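Aac(6')-ib (Escherichia coli, PDB 2BUE) probably transfers an acetyl group from acetyl-CoA to the 6'-amino group of aminoglycosides such as kanamycin B, making bacteria resistant to these antibiotics. Local coordinates at residues 79-84 and 141-146. The protein carries 2 engineered substitutions. Numbering follows the deposited sequence.
Sequences TPYIAM and ELLFND
Tyr81 reaches from strand 78-85 to the last turn of helix 131-144, bringing the far end of its side chain against two leucines. Leu142 is modelled in two conformers; in the one described here both methyls probably take part: CD1 approaches the ring obliquely, 4.2 Å from CE1 of Tyr81, while CD2 lies 4.1 Å from the phenolic OH of Tyr81. The neighbouring Leu143 adds a looser touch, its CD2 standing 4.4 Å from Tyr81 OH. Since the CA atoms of Tyr81 and Leu142 are 11.2 Å apart, a long side chain suits the strand position, and branched leucine ends suit the helix. In this conformer Leu142 holds CG anti to its backbone N (chi1 -176°), which carries both methyls out to the tyrosine.

Further out, Tyr81 OH is hydrogen-bonded to Ser95 OG on the adjacent antiparallel strand 88-97, and Leu143 also touches Ser95. Strand 26-30 pairs with the other edge of strand 78-85; the contact joins the C-terminal turn of the helix to one face of the GNAT sheet.

Between the segments there is no hydrogen bond: what remains is weak van der Waals contact, part of it methyl against hydroxyl oxygen, and Ser95 gives the buried hydroxyl a polar partner, which lets a tyrosine be buried here with its hydroxyl paired.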
ATOM      1  N   THR A  79      -4.215   0.337  -8.489  1.00  8.98           N
ATOM      2  CA  THR A  79      -3.018   0.502  -9.319  1.00  9.85           C
ATOM      3  C   THR A  79      -1.805  -0.113  -8.634  1.00  9.63           C
ATOM      4  O   THR A  79      -1.447   0.300  -7.520  1.00  9.10           O
ATOM      5  CB  THR A  79      -2.744   2.005  -9.593  1.00  9.72           C
ATOM      6  OG1 THR A  79      -3.889   2.593 -10.223  1.00 10.50           O
ATOM      7  CG2 THR A  79      -1.504   2.197 -10.462  1.00 11.11           C
ATOM      8  N   PRO A  80      -1.178  -1.113  -9.285  1.00  9.43           N
ATOM      9  CA  PRO A  80      -0.004  -1.792  -8.719  1.00  9.82           C
ATOM     10  C   PRO A  80       1.324  -1.170  -9.114  1.00  9.80           C
ATOM     11  O   PRO A  80       1.514  -0.767 -10.288  1.00 10.19           O
ATOM     12  CB  PRO A  80      -0.114  -3.217  -9.295  1.00  9.26           C
ATOM     13  CG  PRO A  80      -0.706  -3.003 -10.697  1.00 10.11           C
ATOM     14  CD  PRO A  80      -1.596  -1.725 -10.573  1.00  9.91           C
ATOM     15  N   TYR A  81       2.246  -1.122  -8.147  1.00  9.53           N
ATOM     16  CA  TYR A  81       3.603  -0.608  -8.353  1.00  9.67           C
ATOM     17  C   TYR A  81       4.662  -1.611  -7.893  1.00 10.34           C
ATOM     18  O   TYR A  81       4.408  -2.411  -6.980  1.00  9.92           O
ATOM     19  CB  TYR A  81       3.841   0.677  -7.539  1.00  9.80           C
ATOM     20  CG  TYR A  81       2.759   1.702  -7.681  1.00 11.03           C
ATOM     21  CD1 TYR A  81       2.744   2.585  -8.763  1.00 12.01           C
ATOM     22  CD2 TYR A  81       1.738   1.781  -6.736  1.00  9.73           C
ATOM     23  CE1 TYR A  81       1.709   3.531  -8.900  1.00 11.58           C
ATOM     24  CE2 TYR A  81       0.699   2.717  -6.841  1.00  9.98           C
ATOM     25  CZ  TYR A  81       0.688   3.579  -7.939  1.00 11.33           C
ATOM     26  OH  TYR A  81      -0.314   4.516  -8.032  1.00 10.89           O
ATOM     27  N   ILE A  82       5.841  -1.528  -8.506  1.00 10.60           N
ATOM     28  CA  ILE A  82       7.031  -2.182  -7.992  1.00 10.92           C
ATOM     29  C   ILE A  82       7.953  -1.099  -7.436  1.00 11.98           C
ATOM     30  O   ILE A  82       8.228  -0.096  -8.113  1.00 12.99           O
ATOM     31  CB  ILE A  82       7.761  -3.057  -9.061  1.00 10.05           C
ATOM     32  CG1 ILE A  82       6.820  -4.163  -9.566  1.00 11.58           C
ATOM     33  CG2 ILE A  82       9.074  -3.618  -8.442  1.00 11.60           C
ATOM     34  CD1 ILE A  82       6.394  -5.197  -8.501  1.00 14.78           C
ATOM     35  N   ALA A  83       8.387  -1.303  -6.195  1.00 12.68           N
ATOM     36  CA  ALA A  83       9.360  -0.428  -5.546  1.00 13.31           C
ATOM     37  C   ALA A  83      10.760  -0.840  -5.958  1.00 14.43           C
ATOM     38  O   ALA A  83      11.113  -2.039  -5.901  1.00 14.62           O
ATOM     39  CB  ALA A  83       9.208  -0.498  -4.038  1.00 14.10           C
ATOM     40  N   MET A  84      11.556   0.162  -6.341  1.00 15.05           N
ATOM     41  CA  MET A  84      12.923  -0.053  -6.835  1.00 16.87           C
ATOM     42  C   MET A  84      13.961   0.644  -5.957  1.00 17.85           C
ATOM     43  O   MET A  84      13.731   1.755  -5.485  1.00 18.89           O
ATOM     44  CB  MET A  84      13.057   0.512  -8.253  1.00 17.11           C
ATOM     45  CG  MET A  84      12.055  -0.024  -9.263  1.00 18.07           C
ATOM     46  SD  MET A  84      12.329  -1.762  -9.635  1.00 18.84           S
ATOM     47  CE  MET A  84      13.984  -1.689 -10.365  1.00 20.43           C
ATOM     48  N   GLU A 141       4.067  10.933  -1.825  1.00  9.21           N
ATOM     49  CA  GLU A 141       4.452  12.034  -2.737  1.00  9.57           C
ATOM     50  C   GLU A 141       3.854  11.841  -4.144  1.00  8.94           C
ATOM     51  O   GLU A 141       3.255  12.783  -4.714  1.00 10.47           O
ATOM     52  CB  GLU A 141       5.972  12.188  -2.790  1.00 10.79           C
ATOM     53  CG  GLU A 141       6.406  13.396  -3.639  1.00 11.99           C
ATOM     54  CD  GLU A 141       7.865  13.719  -3.483  1.00 16.83           C
ATOM     55  OE1 GLU A 141       8.364  13.755  -2.339  1.00 20.35           O
ATOM     56  OE2 GLU A 141       8.523  13.915  -4.520  1.00 21.06           O
ATOM     57  N   LEU A 142       3.964  10.619  -4.683  1.00  8.87           N
ATOM     58  CA  LEU A 142       3.401  10.300  -5.986  0.50  8.81           C
ATOM     59  C   LEU A 142       1.907  10.646  -6.025  1.00  8.38           C
ATOM     60  O   LEU A 142       1.430  11.359  -6.930  1.00  8.25           O
ATOM     61  CB  LEU A 142       3.641   8.810  -6.281  0.50  9.34           C
ATOM     62  CG  LEU A 142       3.233   8.229  -7.638  0.50 10.00           C
ATOM     63  CD1 LEU A 142       3.987   6.916  -7.853  0.50  9.60           C
ATOM     64  CD2 LEU A 142       1.742   7.991  -7.686  0.50 11.36           C
ATOM     65  N   LEU A 143       1.170  10.138  -5.040  1.00  8.05           N
ATOM     66  CA  LEU A 143      -0.260  10.352  -4.989  1.00  8.57           C
ATOM     67  C   LEU A 143      -0.646  11.836  -4.901  1.00  8.34           C
ATOM     68  O   LEU A 143      -1.569  12.267  -5.593  1.00  9.73           O
ATOM     69  CB  LEU A 143      -0.898   9.513  -3.865  1.00  8.40           C
ATOM     70  CG  LEU A 143      -0.849   7.999  -4.128  1.00  7.37           C
ATOM     71  CD1 LEU A 143      -1.242   7.206  -2.849  1.00  8.97           C
ATOM     72  CD2 LEU A 143      -1.754   7.591  -5.297  1.00 10.44           C
ATOM     73  N   PHE A 144       0.041  12.613  -4.059  1.00  8.53           N
ATOM     74  CA  PHE A 144      -0.284  14.039  -3.966  1.00  9.20           C
ATOM     75  C   PHE A 144       0.130  14.819  -5.236  1.00  9.78           C
ATOM     76  O   PHE A 144      -0.304  15.941  -5.446  1.00 10.53           O
ATOM     77  CB  PHE A 144       0.290  14.661  -2.696  1.00  9.99           C
ATOM     78  CG  PHE A 144      -0.477  14.286  -1.441  1.00  8.17           C
ATOM     79  CD1 PHE A 144      -1.880  14.381  -1.409  1.00 11.12           C
ATOM     80  CD2 PHE A 144       0.203  13.908  -0.274  1.00 11.26           C
ATOM     81  CE1 PHE A 144      -2.604  14.077  -0.231  1.00 10.50           C
ATOM     82  CE2 PHE A 144      -0.504  13.580   0.908  1.00 10.29           C
ATOM     83  CZ  PHE A 144      -1.891  13.663   0.928  1.00 10.53           C
ATOM     84  N   ASN A 145       0.950  14.210  -6.076  1.00 10.27           N
ATOM     85  CA  ASN A 145       1.248  14.845  -7.379  1.00  9.74           C
ATOM     86  C   ASN A 145       0.109  14.682  -8.381  1.00 10.61           C
ATOM     87  O   ASN A 145       0.141  15.221  -9.507  1.00 10.73           O
ATOM     88  CB  ASN A 145       2.576  14.320  -7.934  1.00 10.46           C
ATOM     89  CG  ASN A 145       3.764  15.044  -7.335  1.00 11.15           C
ATOM     90  OD1 ASN A 145       3.629  16.199  -6.897  1.00 13.49           O
ATOM     91  ND2 ASN A 145       4.943  14.384  -7.313  1.00 11.44           N
ATOM     92  N   ASP A 146      -0.922  13.952  -7.969  1.00  9.72           N
ATOM     93  CA  ASP A 146      -2.203  14.047  -8.646  1.00 10.39           C
ATOM     94  C   ASP A 146      -3.037  15.098  -7.918  1.00 11.28           C
ATOM     95  O   ASP A 146      -3.464  14.859  -6.769  1.00  9.87           O
ATOM     96  CB  ASP A 146      -2.917  12.678  -8.631  1.00 10.40           C
ATOM     97  CG  ASP A 146      -4.292  12.725  -9.296  1.00 11.50           C
ATOM     98  OD1 ASP A 146      -4.758  13.812  -9.681  1.00 11.72           O
ATOM     99  OD2 ASP A 146      -4.921  11.656  -9.420  1.00 13.15           O
TER